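Local coordinates for protein phycocyanobilin lyase subunit beta (Nostoc sp. PCC 7120, PDB 5N3U) that associates with CpcE to form a lyase that is probably required for attaching the bilin chromophore to the phycocyanin alpha subunit, CpcA, at residues F41-A50 and N75-T85; L95-A103 and A134-I145. All coordinates share one frame; numbering follows the deposited sequence.

From the N terminus, the turn after helix 34-40 and the start of helix 46-59 form one side of contact 1. The chain runs through helix 64-69 and returns at helix 76-89, closing a loop of 24 residues. Contact 2 opens next with helix 95-104, passes through helix 108-118 and closes on helix 130-145 after 30 residues. The two loops lie in series, neither nested nor crossed, with centres about 21 Å apart on opposite sides of the chain's centre. Helices 76-89 and 95-104 follow each other and join the contacts directly: Ile83 of contact 1 packs on Val97, Leu98 and Ala101 of contact 2. Together they link helices 46-59, 76-89, 95-104 and 130-145, each contact skipping one helix.

Contact 1: F41-A50 and N75-T85; sequences FGYNNPTAAA and NYGARAYSIRT
Phe41 lays its ring against helix 76-85, with Tyr81 CB almost centred over one face, 3.4 Å from the ring centroid, in a CH-pi contact. CG stands beside the backbone N of Phe41 (chi1 -59°), which carries the ring along the helix to Ser82 and Thr85; Phe41 CZ lies 3.6 Å from Thr85 OG1. That hydroxyl is already bound at 2.7 Å to Tyr81 O, which also accepts from Thr85 N on the other face of its carbonyl plane. The Phe41 and Tyr81 rings are nearly parallel, at 26°, but slid so far apart that they barely overlap. At its backbone, Phe41 O meets Ala78 CB at 3.4 Å, and the Ala78 methyl reaches on to Gly42 N. Gly42 O hydrogen-bonds Asn44 ND2 of a second copy of this protein. Asn45 N-caps the next helix, its OD1 taking Ala48 N on an in-plane lone pair. Pro46 then meets the far end of Tyr81, its CA 3.3 Å from the hydroxyl OH. One turn on, Ala49 CB sits over the centre of one Tyr81 ring face, 3.5 Å from the centroid, a second CH-pi contact. On the other segment, Asn75 caps helix 76-85 through OD1, which accepts Ala78 N at 3.0 Å from well above its carbonyl plane. The segment helices 46-50 and 76-85 cross at -31° with no hydrogen bond between the segments. Neighbouring helices joined through a shorter one are consistent with a HEAT-type alpha-solenoid. Phe41 also touches Ser53 and Leu56; helix 76-89 lies between helices 46-59 and 108-118, the latter on Ile83.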
# COMPACT_ATOMS: atom_id res chain seq x y z
N PHE B 41 2.52 8.21 -15.68
CA PHE B 41 2.67 7.02 -14.82
C PHE B 41 1.53 6.90 -13.79
O PHE B 41 1.21 5.84 -13.32
CB PHE B 41 3.96 7.09 -14.04
CG PHE B 41 5.23 7.19 -14.83
CD1 PHE B 41 5.36 6.69 -16.14
CD2 PHE B 41 6.33 7.72 -14.21
CE1 PHE B 41 6.58 6.73 -16.78
CE2 PHE B 41 7.55 7.79 -14.86
CZ PHE B 41 7.69 7.30 -16.15
N GLY B 42 0.86 7.97 -13.48
CA GLY B 42 -0.27 8.01 -12.58
C GLY B 42 -1.59 7.46 -13.12
O GLY B 42 -2.53 7.35 -12.37
N TYR B 43 -1.65 7.14 -14.40
CA TYR B 43 -2.83 6.57 -15.01
C TYR B 43 -2.45 5.16 -15.29
O TYR B 43 -1.53 4.86 -16.14
CB TYR B 43 -3.08 7.18 -16.37
CG TYR B 43 -3.13 8.66 -16.27
CD1 TYR B 43 -4.03 9.33 -15.39
CD2 TYR B 43 -2.28 9.43 -17.05
CE1 TYR B 43 -4.03 10.73 -15.33
CE2 TYR B 43 -2.29 10.81 -17.00
CZ TYR B 43 -3.13 11.45 -16.16
OH TYR B 43 -3.02 12.82 -16.19
N ASN B 44 -3.16 4.28 -14.65
CA ASN B 44 -2.61 2.93 -14.48
C ASN B 44 -2.88 2.10 -15.67
O ASN B 44 -3.69 1.16 -15.67
CB ASN B 44 -3.23 2.23 -13.27
CG ASN B 44 -2.74 0.79 -13.16
OD1 ASN B 44 -1.60 0.48 -13.53
ND2 ASN B 44 -3.62 -0.10 -12.71
N ASN B 45 -2.22 2.49 -16.74
CA ASN B 45 -2.29 1.81 -17.95
C ASN B 45 -0.85 1.45 -18.29
O ASN B 45 -0.10 2.31 -18.71
CB ASN B 45 -2.88 2.70 -19.03
CG ASN B 45 -3.17 1.93 -20.28
OD1 ASN B 45 -2.38 1.87 -21.19
ND2 ASN B 45 -4.28 1.25 -20.27
N PRO B 46 -0.47 0.18 -18.13
CA PRO B 46 0.89 -0.19 -18.35
C PRO B 46 1.40 0.03 -19.73
O PRO B 46 2.58 0.35 -19.88
CB PRO B 46 0.90 -1.67 -18.07
CG PRO B 46 -0.11 -1.78 -17.01
CD PRO B 46 -1.21 -0.91 -17.47
N THR B 47 0.55 -0.16 -20.72
CA THR B 47 0.94 0.17 -22.07
C THR B 47 1.33 1.66 -22.24
O THR B 47 2.42 1.93 -22.69
CB THR B 47 -0.20 -0.22 -23.05
OG1 THR B 47 -0.57 -1.58 -22.78
CG2 THR B 47 0.28 -0.14 -24.51
N ALA B 48 0.46 2.58 -21.86
CA ALA B 48 0.72 4.01 -21.93
C ALA B 48 1.95 4.39 -21.05
O ALA B 48 2.81 5.17 -21.46
CB ALA B 48 -0.49 4.82 -21.44
N ALA B 49 1.99 3.91 -19.82
CA ALA B 49 3.13 4.21 -18.95
C ALA B 49 4.41 3.72 -19.59
O ALA B 49 5.43 4.44 -19.62
CB ALA B 49 2.91 3.58 -17.57
N ALA B 50 4.42 2.51 -20.13
CA ALA B 50 5.66 1.97 -20.71
C ALA B 50 6.14 2.80 -21.91
O ALA B 50 7.33 3.02 -22.09
CB ALA B 50 5.51 0.50 -21.08
N ASN B 75 1.34 7.06 -4.96
CA ASN B 75 0.86 6.07 -5.89
C ASN B 75 2.02 5.16 -6.21
O ASN B 75 2.86 5.53 -7.04
CB ASN B 75 0.18 6.73 -7.14
CG ASN B 75 -0.22 5.73 -8.20
OD1 ASN B 75 0.20 4.61 -8.23
ND2 ASN B 75 -1.00 6.17 -9.14
N TYR B 76 2.05 3.97 -5.60
CA TYR B 76 3.16 3.08 -5.78
C TYR B 76 3.28 2.62 -7.24
O TYR B 76 4.38 2.34 -7.69
CB TYR B 76 3.16 1.89 -4.82
CG TYR B 76 2.08 0.87 -5.03
CD1 TYR B 76 2.19 -0.07 -6.01
CD2 TYR B 76 0.91 0.89 -4.23
CE1 TYR B 76 1.16 -1.01 -6.25
CE2 TYR B 76 -0.10 -0.05 -4.45
CZ TYR B 76 0.01 -0.95 -5.49
OH TYR B 76 -0.96 -1.87 -5.67
N GLY B 77 2.16 2.53 -7.93
CA GLY B 77 2.16 2.05 -9.36
C GLY B 77 2.97 3.03 -10.17
O GLY B 77 3.89 2.64 -10.94
N ALA B 78 2.68 4.29 -9.94
CA ALA B 78 3.42 5.37 -10.68
C ALA B 78 4.85 5.46 -10.29
O ALA B 78 5.75 5.60 -11.12
CB ALA B 78 2.75 6.67 -10.41
N ARG B 79 5.10 5.31 -8.98
CA ARG B 79 6.43 5.43 -8.43
C ARG B 79 7.37 4.39 -8.99
O ARG B 79 8.56 4.67 -9.22
CB ARG B 79 6.32 5.41 -6.89
CG ARG B 79 7.61 5.64 -6.20
CD ARG B 79 7.40 6.08 -4.72
NE ARG B 79 6.88 5.02 -3.87
CZ ARG B 79 5.61 4.86 -3.44
NH1 ARG B 79 5.32 3.84 -2.67
NH2 ARG B 79 4.61 5.70 -3.81
N ALA B 80 6.87 3.18 -9.23
CA ALA B 80 7.64 2.12 -9.71
C ALA B 80 8.18 2.48 -11.11
O ALA B 80 9.27 2.14 -11.44
CB ALA B 80 6.80 0.88 -9.81
N TYR B 81 7.36 3.15 -11.91
CA TYR B 81 7.76 3.61 -13.24
C TYR B 81 8.80 4.67 -13.15
O TYR B 81 9.76 4.65 -13.94
CB TYR B 81 6.57 4.13 -14.07
CG TYR B 81 5.72 3.02 -14.61
CD1 TYR B 81 6.20 2.20 -15.63
CD2 TYR B 81 4.42 2.79 -14.13
CE1 TYR B 81 5.42 1.16 -16.15
CE2 TYR B 81 3.61 1.75 -14.63
CZ TYR B 81 4.14 0.93 -15.63
OH TYR B 81 3.35 -0.08 -16.18
N SER B 82 8.69 5.61 -12.22
CA SER B 82 9.74 6.61 -12.04
C SER B 82 11.07 5.94 -11.74
O SER B 82 12.09 6.25 -12.33
CB SER B 82 9.44 7.60 -10.96
OG SER B 82 8.37 8.43 -11.32
N ILE B 83 11.04 5.02 -10.81
CA ILE B 83 12.24 4.34 -10.39
C ILE B 83 12.81 3.50 -11.53
O ILE B 83 14.01 3.43 -11.71
CB ILE B 83 11.99 3.48 -9.18
CG1 ILE B 83 11.47 4.35 -8.00
CG2 ILE B 83 13.29 2.74 -8.84
CD1 ILE B 83 12.41 5.45 -7.59
N ARG B 84 11.95 2.79 -12.25
CA ARG B 84 12.40 2.00 -13.38
C ARG B 84 13.09 2.88 -14.49
O ARG B 84 14.07 2.48 -15.11
CB ARG B 84 11.27 1.15 -13.94
CG ARG B 84 11.75 0.05 -14.91
CD ARG B 84 10.68 -1.02 -15.23
NE ARG B 84 9.87 -1.39 -14.04
CZ ARG B 84 8.63 -1.02 -13.77
NH1 ARG B 84 7.96 -0.18 -14.53
NH2 ARG B 84 8.04 -1.46 -12.66
N THR B 85 12.53 4.03 -14.73
CA THR B 85 12.99 4.94 -15.70
C THR B 85 14.31 5.52 -15.28
O THR B 85 15.28 5.52 -16.08
CB THR B 85 11.98 6.04 -15.88
OG1 THR B 85 10.74 5.47 -16.27
CG2 THR B 85 12.41 6.99 -16.91

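Contact 2: L95-A103 and A134-I145; sequences LDVLIDAAA and APKKALETLLFI
Leu95 CD1 and CD2 each lie 3.9 Å from Ala134 O, and Ile145 CG2 lies 3.5 Å from Ala102 O, while no aromatic ring carries the contact. The Glu140 carboxylate takes Lys137 NZ at 2.7 Å on the syn lone pair of OE1; the main partner of this ammonium, however, is Asp64 of CpcE, the lyase's alpha subunit, in a salt bridge. Leu95 straddles one turn, CD2 packing on Ala134 CB at 4.0 Å and CD1 on Ala138 CB at 4.1 Å. Cutting Leu95 back to alanine removes both methyls and would probably open a gap beside Ala134 and Ala138. In the middle, Ile99 and Thr141 meet obliquely, CG2 of Ile99 being 3.4 Å from OG1 of Thr141. OG1 beside the backbone N (chi1 -73°) puts CG2 of Thr141 anti to that N, facing Ala102 CB, 4.1 Å away. The axes of the two helix segments run nearly parallel, at 7°, and no hydrogen bond links them. Helix 108-118 lies between them in the chain and packs on Leu95 and Ile145; such parallel neighbours, separated by a returning helix, are characteristic of the alpha-solenoid built by HEAT repeats.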
# COMPACT_ATOMS: atom_id res chain seq x y z
N LEU B 95 21.34 7.87 -7.33
CA LEU B 95 21.71 6.95 -6.24
C LEU B 95 20.82 7.09 -4.95
O LEU B 95 20.23 6.10 -4.44
CB LEU B 95 23.15 7.19 -5.90
CG LEU B 95 23.66 6.36 -4.72
CD1 LEU B 95 23.74 4.90 -5.06
CD2 LEU B 95 25.00 6.85 -4.15
N ASP B 96 20.75 8.29 -4.41
CA ASP B 96 20.05 8.44 -3.09
C ASP B 96 18.55 8.14 -3.19
O ASP B 96 18.02 7.54 -2.31
CB ASP B 96 20.27 9.85 -2.54
CG ASP B 96 21.77 10.11 -2.15
OD1 ASP B 96 22.60 9.17 -1.82
OD2 ASP B 96 22.14 11.30 -2.14
N VAL B 97 17.89 8.55 -4.28
CA VAL B 97 16.52 8.12 -4.49
C VAL B 97 16.40 6.61 -4.57
O VAL B 97 15.46 6.02 -4.03
CB VAL B 97 15.87 8.81 -5.72
CG1 VAL B 97 14.63 8.13 -6.26
CG2 VAL B 97 15.53 10.23 -5.31
N LEU B 98 17.26 5.96 -5.32
CA LEU B 98 17.19 4.55 -5.44
C LEU B 98 17.44 3.82 -4.14
O LEU B 98 16.82 2.81 -3.83
CB LEU B 98 18.13 4.03 -6.51
CG LEU B 98 17.65 3.91 -7.91
CD1 LEU B 98 16.73 4.97 -8.37
CD2 LEU B 98 18.83 3.71 -8.86
N ILE B 99 18.35 4.35 -3.36
CA ILE B 99 18.61 3.75 -2.03
C ILE B 99 17.41 3.84 -1.10
O ILE B 99 16.94 2.85 -0.48
CB ILE B 99 19.79 4.41 -1.37
CG1 ILE B 99 21.03 3.92 -2.05
CG2 ILE B 99 19.84 4.09 0.10
CD1 ILE B 99 22.28 4.63 -1.51
N ASP B 100 16.76 4.99 -1.14
CA ASP B 100 15.57 5.14 -0.37
C ASP B 100 14.48 4.23 -0.75
O ASP B 100 13.80 3.67 0.09
CB ASP B 100 15.00 6.57 -0.56
CG ASP B 100 15.61 7.51 0.36
OD1 ASP B 100 16.27 7.02 1.31
OD2 ASP B 100 15.49 8.75 0.18
N ALA B 101 14.24 4.10 -2.03
CA ALA B 101 13.28 3.23 -2.57
C ALA B 101 13.55 1.80 -2.27
O ALA B 101 12.68 1.10 -1.81
CB ALA B 101 13.23 3.39 -4.07
N ALA B 102 14.77 1.35 -2.46
CA ALA B 102 15.12 -0.01 -2.13
C ALA B 102 15.00 -0.34 -0.65
O ALA B 102 14.54 -1.41 -0.29
CB ALA B 102 16.49 -0.30 -2.60
N ALA B 103 15.45 0.56 0.20
CA ALA B 103 15.53 0.32 1.64
C ALA B 103 14.27 0.59 2.44
O ALA B 103 14.04 -0.10 3.45
CB ALA B 103 16.70 1.16 2.23
N ALA B 134 30.11 6.12 -4.50
CA ALA B 134 28.76 5.82 -4.85
C ALA B 134 28.46 4.29 -4.99
O ALA B 134 27.45 3.79 -4.42
CB ALA B 134 28.42 6.52 -6.10
N PRO B 135 29.30 3.56 -5.76
CA PRO B 135 29.03 2.12 -5.91
C PRO B 135 29.15 1.40 -4.64
O PRO B 135 28.50 0.41 -4.41
CB PRO B 135 30.06 1.67 -6.97
CG PRO B 135 31.05 2.73 -7.03
CD PRO B 135 30.33 4.01 -6.71
N LYS B 136 29.97 1.91 -3.75
CA LYS B 136 30.10 1.30 -2.48
C LYS B 136 28.85 1.51 -1.62
O LYS B 136 28.46 0.64 -0.90
CB LYS B 136 31.40 1.81 -1.78
CG LYS B 136 31.51 1.48 -0.31
CD LYS B 136 31.63 -0.01 0.01
CE LYS B 136 31.63 -0.27 1.53
NZ LYS B 136 31.41 -1.69 1.92
N LYS B 137 28.21 2.65 -1.72
CA LYS B 137 26.97 2.86 -0.98
C LYS B 137 25.87 1.98 -1.57
O LYS B 137 25.02 1.48 -0.88
CB LYS B 137 26.50 4.32 -1.11
CG LYS B 137 27.40 5.40 -0.58
CD LYS B 137 27.74 5.25 0.89
CE LYS B 137 26.52 5.54 1.81
NZ LYS B 137 27.04 5.06 3.16
N ALA B 138 25.88 1.81 -2.90
CA ALA B 138 24.90 0.93 -3.53
C ALA B 138 25.04 -0.49 -3.02
O ALA B 138 24.06 -1.11 -2.60
CB ALA B 138 25.06 0.99 -5.02
N LEU B 139 26.28 -0.95 -2.94
CA LEU B 139 26.57 -2.24 -2.41
C LEU B 139 26.06 -2.37 -1.01
O LEU B 139 25.36 -3.36 -0.71
CB LEU B 139 28.12 -2.50 -2.48
CG LEU B 139 28.59 -3.76 -1.77
CD1 LEU B 139 27.94 -4.98 -2.40
CD2 LEU B 139 30.13 -3.88 -1.78
N GLU B 140 26.31 -1.40 -0.15
CA GLU B 140 25.84 -1.51 1.26
C GLU B 140 24.35 -1.71 1.29
O GLU B 140 23.82 -2.48 2.07
CB GLU B 140 26.21 -0.27 2.10
CG GLU B 140 27.70 -0.10 2.35
CD GLU B 140 28.19 1.36 2.76
OE1 GLU B 140 27.39 2.34 3.10
OE2 GLU B 140 29.42 1.58 2.69
N THR B 141 23.62 -0.97 0.45
CA THR B 141 22.17 -1.10 0.46
C THR B 141 21.75 -2.43 -0.06
O THR B 141 20.80 -3.01 0.48
CB THR B 141 21.52 0.02 -0.37
OG1 THR B 141 21.67 1.20 0.40
CG2 THR B 141 20.02 -0.10 -0.43
N LEU B 142 22.38 -2.89 -1.13
CA LEU B 142 22.03 -4.18 -1.68
C LEU B 142 22.30 -5.32 -0.73
O LEU B 142 21.53 -6.28 -0.68
CB LEU B 142 22.74 -4.42 -2.98
CG LEU B 142 22.19 -3.67 -4.18
CD1 LEU B 142 23.16 -3.69 -5.29
CD2 LEU B 142 20.92 -4.28 -4.69
N LEU B 143 23.38 -5.21 0.04
CA LEU B 143 23.66 -6.21 1.08
C LEU B 143 22.60 -6.19 2.14
O LEU B 143 22.10 -7.25 2.62
CB LEU B 143 25.05 -6.00 1.70
CG LEU B 143 26.24 -6.14 0.77
CD1 LEU B 143 27.55 -5.78 1.50
CD2 LEU B 143 26.35 -7.57 0.25
N PHE B 144 22.20 -5.00 2.54
CA PHE B 144 21.12 -4.90 3.49
C PHE B 144 19.78 -5.48 3.01
O PHE B 144 19.11 -6.22 3.76
CB PHE B 144 21.01 -3.45 3.95
CG PHE B 144 19.87 -3.15 4.82
CD1 PHE B 144 19.96 -3.41 6.15
CD2 PHE B 144 18.76 -2.46 4.35
CE1 PHE B 144 18.94 -3.10 6.98
CE2 PHE B 144 17.67 -2.17 5.22
CZ PHE B 144 17.78 -2.45 6.54
N ILE B 145 19.36 -5.17 1.78
CA ILE B 145 18.04 -5.69 1.38
C ILE B 145 18.05 -7.17 1.02
O ILE B 145 16.99 -7.76 0.92
CB ILE B 145 17.36 -4.86 0.27
CG1 ILE B 145 18.18 -4.87 -1.00
CG2 ILE B 145 17.21 -3.42 0.75
CD1 ILE B 145 17.37 -4.41 -2.17